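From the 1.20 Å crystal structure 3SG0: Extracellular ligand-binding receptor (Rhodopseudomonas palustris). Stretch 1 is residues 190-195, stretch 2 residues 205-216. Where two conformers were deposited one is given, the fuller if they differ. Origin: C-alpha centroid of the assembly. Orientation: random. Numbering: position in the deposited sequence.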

ATOM      1  N   LEU A 190      12.994  13.286 -17.416  1.00 19.76           N
ATOM      2  CA  LEU A 190      12.761  11.853 -17.538  1.00 17.93           C
ATOM      3  C   LEU A 190      13.118  11.438 -18.956  1.00 19.16           C
ATOM      4  O   LEU A 190      12.512  11.918 -19.914  1.00 25.99           O
ATOM      5  CB  LEU A 190      11.297  11.517 -17.267  1.00 22.58           C
ATOM      6  CG  LEU A 190      10.807  11.612 -15.824  1.00 23.69           C
ATOM      7  CD1 LEU A 190       9.363  11.146 -15.730  1.00 24.50           C
ATOM      8  CD2 LEU A 190      11.690  10.784 -14.907  1.00 21.92           C
ATOM      9  N   THR A 191      14.096  10.548 -19.091  1.00 17.40           N
ATOM     10  CA  THR A 191      14.625  10.195 -20.408  1.00 18.30           C
ATOM     11  C   THR A 191      13.821   9.115 -21.127  1.00 16.54           C
ATOM     12  O   THR A 191      13.963   8.943 -22.343  1.00 18.23           O
ATOM     13  CB  THR A 191      16.080   9.706 -20.326  1.00 19.87           C
ATOM     14  OG1 THR A 191      16.121   8.440 -19.655  1.00 18.61           O
ATOM     15  CG2 THR A 191      16.943  10.708 -19.590  1.00 23.15           C
ATOM     16  N   THR A 192      13.005   8.373 -20.382  1.00 16.04           N
ATOM     17  CA  THR A 192      12.192   7.310 -20.969  1.00 14.61           C
ATOM     18  C   THR A 192      10.857   7.209 -20.265  1.00 14.07           C
ATOM     19  O   THR A 192      10.656   7.784 -19.195  1.00 14.84           O
ATOM     20  CB  THR A 192      12.851   5.909 -20.868  1.00 14.43           C
ATOM     21  OG1 THR A 192      13.003   5.534 -19.491  1.00 17.65           O
ATOM     22  CG2 THR A 192      14.194   5.862 -21.572  1.00 18.04           C
ATOM     23  N   HIS A 193       9.959   6.444 -20.876  1.00 14.37           N
ATOM     24  CA  HIS A 193       8.722   6.022 -20.243  1.00 14.32           C
ATOM     25  C   HIS A 193       8.517   4.550 -20.593  1.00 14.61           C
ATOM     26  O   HIS A 193       7.621   4.199 -21.362  1.00 16.81           O
ATOM     27  CB  HIS A 193       7.544   6.869 -20.734  1.00 15.87           C
ATOM     28  CG  HIS A 193       6.239   6.536 -20.075  1.00 17.06           C
ATOM     29  ND1 HIS A 193       5.047   7.110 -20.460  1.00 23.75           N
ATOM     30  CD2 HIS A 193       5.938   5.699 -19.052  1.00 14.89           C
ATOM     31  CE1 HIS A 193       4.067   6.637 -19.710  1.00 25.76           C
ATOM     32  NE2 HIS A 193       4.581   5.774 -18.853  1.00 17.73           N
ATOM     33  N   GLU A 194       9.372   3.690 -20.045  1.00 11.92           N
ATOM     34  CA  GLU A 194       9.275   2.258 -20.312  1.00 11.86           C
ATOM     35  C   GLU A 194       8.319   1.629 -19.321  1.00 10.58           C
ATOM     36  O   GLU A 194       8.215   2.074 -18.167  1.00 11.07           O
ATOM     37  CB  GLU A 194      10.645   1.590 -20.219  1.00 11.68           C
ATOM     38  CG  GLU A 194      11.620   2.044 -21.297  1.00 14.26           C
ATOM     39  CD  GLU A 194      11.114   1.763 -22.697  1.00 14.43           C
ATOM     40  OE1 GLU A 194      10.748   0.608 -22.985  1.00 15.44           O
ATOM     41  OE2 GLU A 194      11.077   2.703 -23.518  1.00 18.63           O
ATOM     42  N   VAL A 195       7.631   0.584 -19.764  1.00 10.40           N
ATOM     43  CA  VAL A 195       6.694  -0.120 -18.907  1.00 10.84           C
ATOM     44  C   VAL A 195       6.849  -1.633 -19.049  1.00  9.75           C
ATOM     45  O   VAL A 195       7.404  -2.127 -20.034  1.00 10.64           O
ATOM     46  CB  VAL A 195       5.224   0.291 -19.195  1.00 11.19           C
ATOM     47  CG1 VAL A 195       5.013   1.781 -18.926  1.00 12.93           C
ATOM     48  CG2 VAL A 195       4.813  -0.079 -20.612  1.00 13.55           C
ATOM     49  N   GLY A 205      14.582  -5.354 -23.312  1.00 13.26           N
ATOM     50  CA  GLY A 205      14.421  -4.289 -24.288  1.00 14.00           C
ATOM     51  C   GLY A 205      14.282  -2.931 -23.623  1.00 12.81           C
ATOM     52  O   GLY A 205      14.911  -1.950 -24.028  1.00 14.20           O
ATOM     53  N   GLN A 206      13.458  -2.875 -22.583  1.00 12.17           N
ATOM     54  CA  GLN A 206      13.231  -1.629 -21.859  1.00 11.53           C
ATOM     55  C   GLN A 206      14.511  -1.126 -21.217  1.00 12.22           C
ATOM     56  O   GLN A 206      14.825   0.060 -21.266  1.00 13.28           O
ATOM     57  CB  GLN A 206      12.176  -1.841 -20.770  1.00 11.95           C
ATOM     58  CG  GLN A 206      10.795  -2.219 -21.284  1.00 11.96           C
ATOM     59  CD  GLN A 206      10.533  -3.717 -21.300  1.00 11.63           C
ATOM     60  OE1 GLN A 206      11.393  -4.514 -21.682  1.00 12.23           O
ATOM     61  NE2 GLN A 206       9.336  -4.102 -20.880  1.00 11.83           N
ATOM     62  N   VAL A 207      15.239  -2.033 -20.585  1.00 12.46           N
ATOM     63  CA  VAL A 207      16.461  -1.671 -19.891  1.00 13.52           C
ATOM     64  C   VAL A 207      17.551  -1.224 -20.867  1.00 13.50           C
ATOM     65  O   VAL A 207      18.271  -0.263 -20.603  1.00 14.76           O
ATOM     66  CB  VAL A 207      16.927  -2.824 -18.978  1.00 15.31           C
ATOM     67  CG1 VAL A 207      18.391  -2.676 -18.598  1.00 18.52           C
ATOM     68  CG2 VAL A 207      16.031  -2.897 -17.743  1.00 14.43           C
ATOM     69  N   LEU A 208      17.667  -1.903 -22.002  1.00 13.70           N
ATOM     70  CA  LEU A 208      18.616  -1.449 -23.017  1.00 14.47           C
ATOM     71  C   LEU A 208      18.294  -0.027 -23.482  1.00 15.27           C
ATOM     72  O   LEU A 208      19.194   0.799 -23.650  1.00 16.48           O
ATOM     73  CB  LEU A 208      18.668  -2.418 -24.200  1.00 16.20           C
ATOM     74  CG  LEU A 208      19.346  -3.756 -23.902  1.00 18.18           C
ATOM     75  CD1 LEU A 208      19.177  -4.723 -25.069  1.00 20.90           C
ATOM     76  CD2 LEU A 208      20.818  -3.558 -23.573  1.00 23.81           C
ATOM     77  N   LYS A 209      17.013   0.268 -23.685  1.00 14.21           N
ATOM     78  CA  LYS A 209      16.605   1.612 -24.089  1.00 15.71           C
ATOM     79  C   LYS A 209      16.972   2.648 -23.029  1.00 14.32           C
ATOM     80  O   LYS A 209      17.474   3.731 -23.347  1.00 16.64           O
ATOM     81  CB  LYS A 209      15.108   1.665 -24.394  1.00 17.40           C
ATOM     82  CG  LYS A 209      14.731   0.992 -25.698  1.00 23.76           C
ATOM     83  CD  LYS A 209      13.237   1.072 -25.963  1.00 30.54           C
ATOM     84  CE  LYS A 209      12.882   0.383 -27.272  1.00 38.56           C
ATOM     85  NZ  LYS A 209      11.425   0.457 -27.572  1.00 41.31           N
ATOM     86  N   ILE A 210      16.717   2.321 -21.768  1.00 14.08           N
ATOM     87  CA  ILE A 210      17.074   3.219 -20.682  1.00 14.49           C
ATOM     88  C   ILE A 210      18.574   3.470 -20.657  1.00 14.95           C
ATOM     89  O   ILE A 210      19.022   4.615 -20.594  1.00 15.82           O
ATOM     90  CB  ILE A 210      16.595   2.662 -19.333  1.00 13.19           C
ATOM     91  CG1 ILE A 210      15.067   2.710 -19.275  1.00 12.96           C
ATOM     92  CG2 ILE A 210      17.198   3.452 -18.180  1.00 14.72           C
ATOM     93  CD1 ILE A 210      14.453   1.917 -18.139  1.00 13.82           C
ATOM     94  N   ILE A 211      19.354   2.399 -20.708  1.00 14.41           N
ATOM     95  CA  ILE A 211      20.802   2.529 -20.668  1.00 15.43           C
ATOM     96  C   ILE A 211      21.329   3.379 -21.827  1.00 16.51           C
ATOM     97  O   ILE A 211      22.246   4.179 -21.645  1.00 17.81           O
ATOM     98  CB  ILE A 211      21.472   1.148 -20.607  1.00 16.51           C
ATOM     99  CG1 ILE A 211      21.289   0.563 -19.204  1.00 17.20           C
ATOM    100  CG2 ILE A 211      22.955   1.244 -20.968  1.00 18.41           C
ATOM    101  CD1 ILE A 211      21.698  -0.888 -19.061  1.00 19.41           C
ATOM    102  N   ALA A 212      20.719   3.241 -23.001  1.00 16.82           N
ATOM    103  CA  ALA A 212      21.153   4.003 -24.174  1.00 19.09           C
ATOM    104  C   ALA A 212      20.962   5.515 -24.015  1.00 19.43           C
ATOM    105  O   ALA A 212      21.634   6.299 -24.697  1.00 20.27           O
ATOM    106  CB  ALA A 212      20.449   3.499 -25.433  1.00 20.65           C
ATOM    107  N   THR A 213      20.061   5.932 -23.124  1.00 18.68           N
ATOM    108  CA  THR A 213      19.872   7.362 -22.863  1.00 19.64           C
ATOM    109  C   THR A 213      20.934   7.931 -21.921  1.00 18.66           C
ATOM    110  O   THR A 213      20.963   9.134 -21.671  1.00 19.75           O
ATOM    111  CB  THR A 213      18.463   7.705 -22.299  1.00 19.96           C
ATOM    112  OG1 THR A 213      18.317   7.198 -20.962  1.00 18.60           O
ATOM    113  CG2 THR A 213      17.364   7.154 -23.192  1.00 20.35           C
ATOM    114  N   LYS A 214      21.799   7.058 -21.408  1.00 17.88           N
ATOM    115  CA  LYS A 214      22.881   7.463 -20.511  0.55 19.11           C
ATOM    116  C   LYS A 214      22.397   8.384 -19.393  1.00 20.05           C
ATOM    117  O   LYS A 214      22.867   9.510 -19.248  1.00 21.32           O
ATOM    118  CB  LYS A 214      24.024   8.114 -21.296  0.55 24.24           C
ATOM    119  CG  LYS A 214      24.728   7.156 -22.245  0.55 29.03           C
ATOM    120  CD  LYS A 214      25.926   7.803 -22.922  0.55 35.76           C
ATOM    121  CE  LYS A 214      26.677   6.798 -23.781  0.55 43.24           C
ATOM    122  NZ  LYS A 214      27.854   7.409 -24.458  0.55 48.01           N
ATOM    123  N   PRO A 215      21.449   7.898 -18.587  1.00 18.17           N
ATOM    124  CA  PRO A 215      20.919   8.709 -17.492  1.00 17.42           C
ATOM    125  C   PRO A 215      21.845   8.707 -16.279  1.00 17.68           C
ATOM    126  O   PRO A 215      22.711   7.845 -16.161  1.00 18.46           O
ATOM    127  CB  PRO A 215      19.617   7.987 -17.144  1.00 18.56           C
ATOM    128  CG  PRO A 215      19.929   6.557 -17.420  1.00 18.94           C
ATOM    129  CD  PRO A 215      20.819   6.567 -18.643  1.00 17.63           C
ATOM    130  N   ASP A 216      21.639   9.667 -15.385  1.00 17.57           N
ATOM    131  CA  ASP A 216      22.365   9.729 -14.121  1.00 18.49           C
ATOM    132  C   ASP A 216      21.794   8.740 -13.104  1.00 16.72           C
ATOM    133  O   ASP A 216      22.518   8.199 -12.265  1.00 18.69           O
ATOM    134  CB  ASP A 216      22.302  11.149 -13.557  1.00 20.30           C
ATOM    135  CG  ASP A 216      22.845  12.180 -14.525  1.00 21.84           C
ATOM    136  OD1 ASP A 216      23.977  11.995 -15.022  1.00 24.69           O
ATOM    137  OD2 ASP A 216      22.137  13.170 -14.802  1.00 22.93           O
TER
HETATM  138  O   HOH W   1      10.528  -0.953 -25.254  1.00 31.45           O
HETATM  139  O   HOH W   2       9.686   2.502 -25.859  1.00 41.02           O

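A loop leading into a strand can be fastened to a helix by a few well-placed polar contacts, with van der Waals packing between them, and this extracellular ligand-binding receptor offers a compact example. A nearly linear bond lies at one end of the contact. The side-chain amide of Gln 206 donates from NE2 to the backbone O of Val 195 at 2.9 Å, with an N-H...acceptor angle of 179°. The CA-to-CB bond of Val 195 points away from the helix, and the residue bonds through its carbonyl; the helix supplies a side-chain donor to the strand's backbone.

At the other end two threonines meet. Thr 191 OG1 donates to Thr 213 OG1 at 2.8 Å, and Thr 213 OG1 in turn donates to Ile 210 O at 2.7 Å. A hydroxyl can accept and donate at once, and here the two bonds form a relay that ends on a backbone carbonyl of the helix. That same carbonyl also receives Thr 213 N at 3.0 Å, while the bond from Thr 213 N to Lys 209 O, at 3.4 Å, is weak. Lys 214 then leaves helical geometry with a positive phi, and its CA-to-CB bond points away from the first stretch.

Between these ends, Glu 194 and Lys 209 bring opposite charges together through water rather than directly. Water 1 donates to Glu 194 OE1 at 2.8 Å and accepts from Lys 209 NZ at 2.9 Å; water 2 donates to Glu 194 OE2 at 2.7 Å and accepts from Lys 209 NZ at 3.2 Å. Beyond an m chi1, the lysine chain is extended, with chi2, chi3 and chi4 all near 180°. Its aliphatic portion runs beside the carboxylate, with Lys 209 CD 3.6 Å from Glu 194 OE2, and the ammonium group reaches past it to the waters.

The packing follows the backbone register. CA atoms lie 5.8 Å apart for Glu 194 and Gln 206, and 6.4 Å apart both for Thr 192 and Ile 210 and for Thr 191 and Thr 213, so the first stretch advances as the second runs back, an antiparallel arrangement. Glu 194 has the largest area covered by the other stretch, and its CG lies 4.1 Å from Ile 210 CG1. Thr 192 packs its CG2 against Thr 213 CG2 at 3.8 Å, while its OG1 sits 3.5 Å from Ile 210 CG1 and finds its hydrogen bond elsewhere in the structure. In all, the contact buries 397 Å², counting both sides.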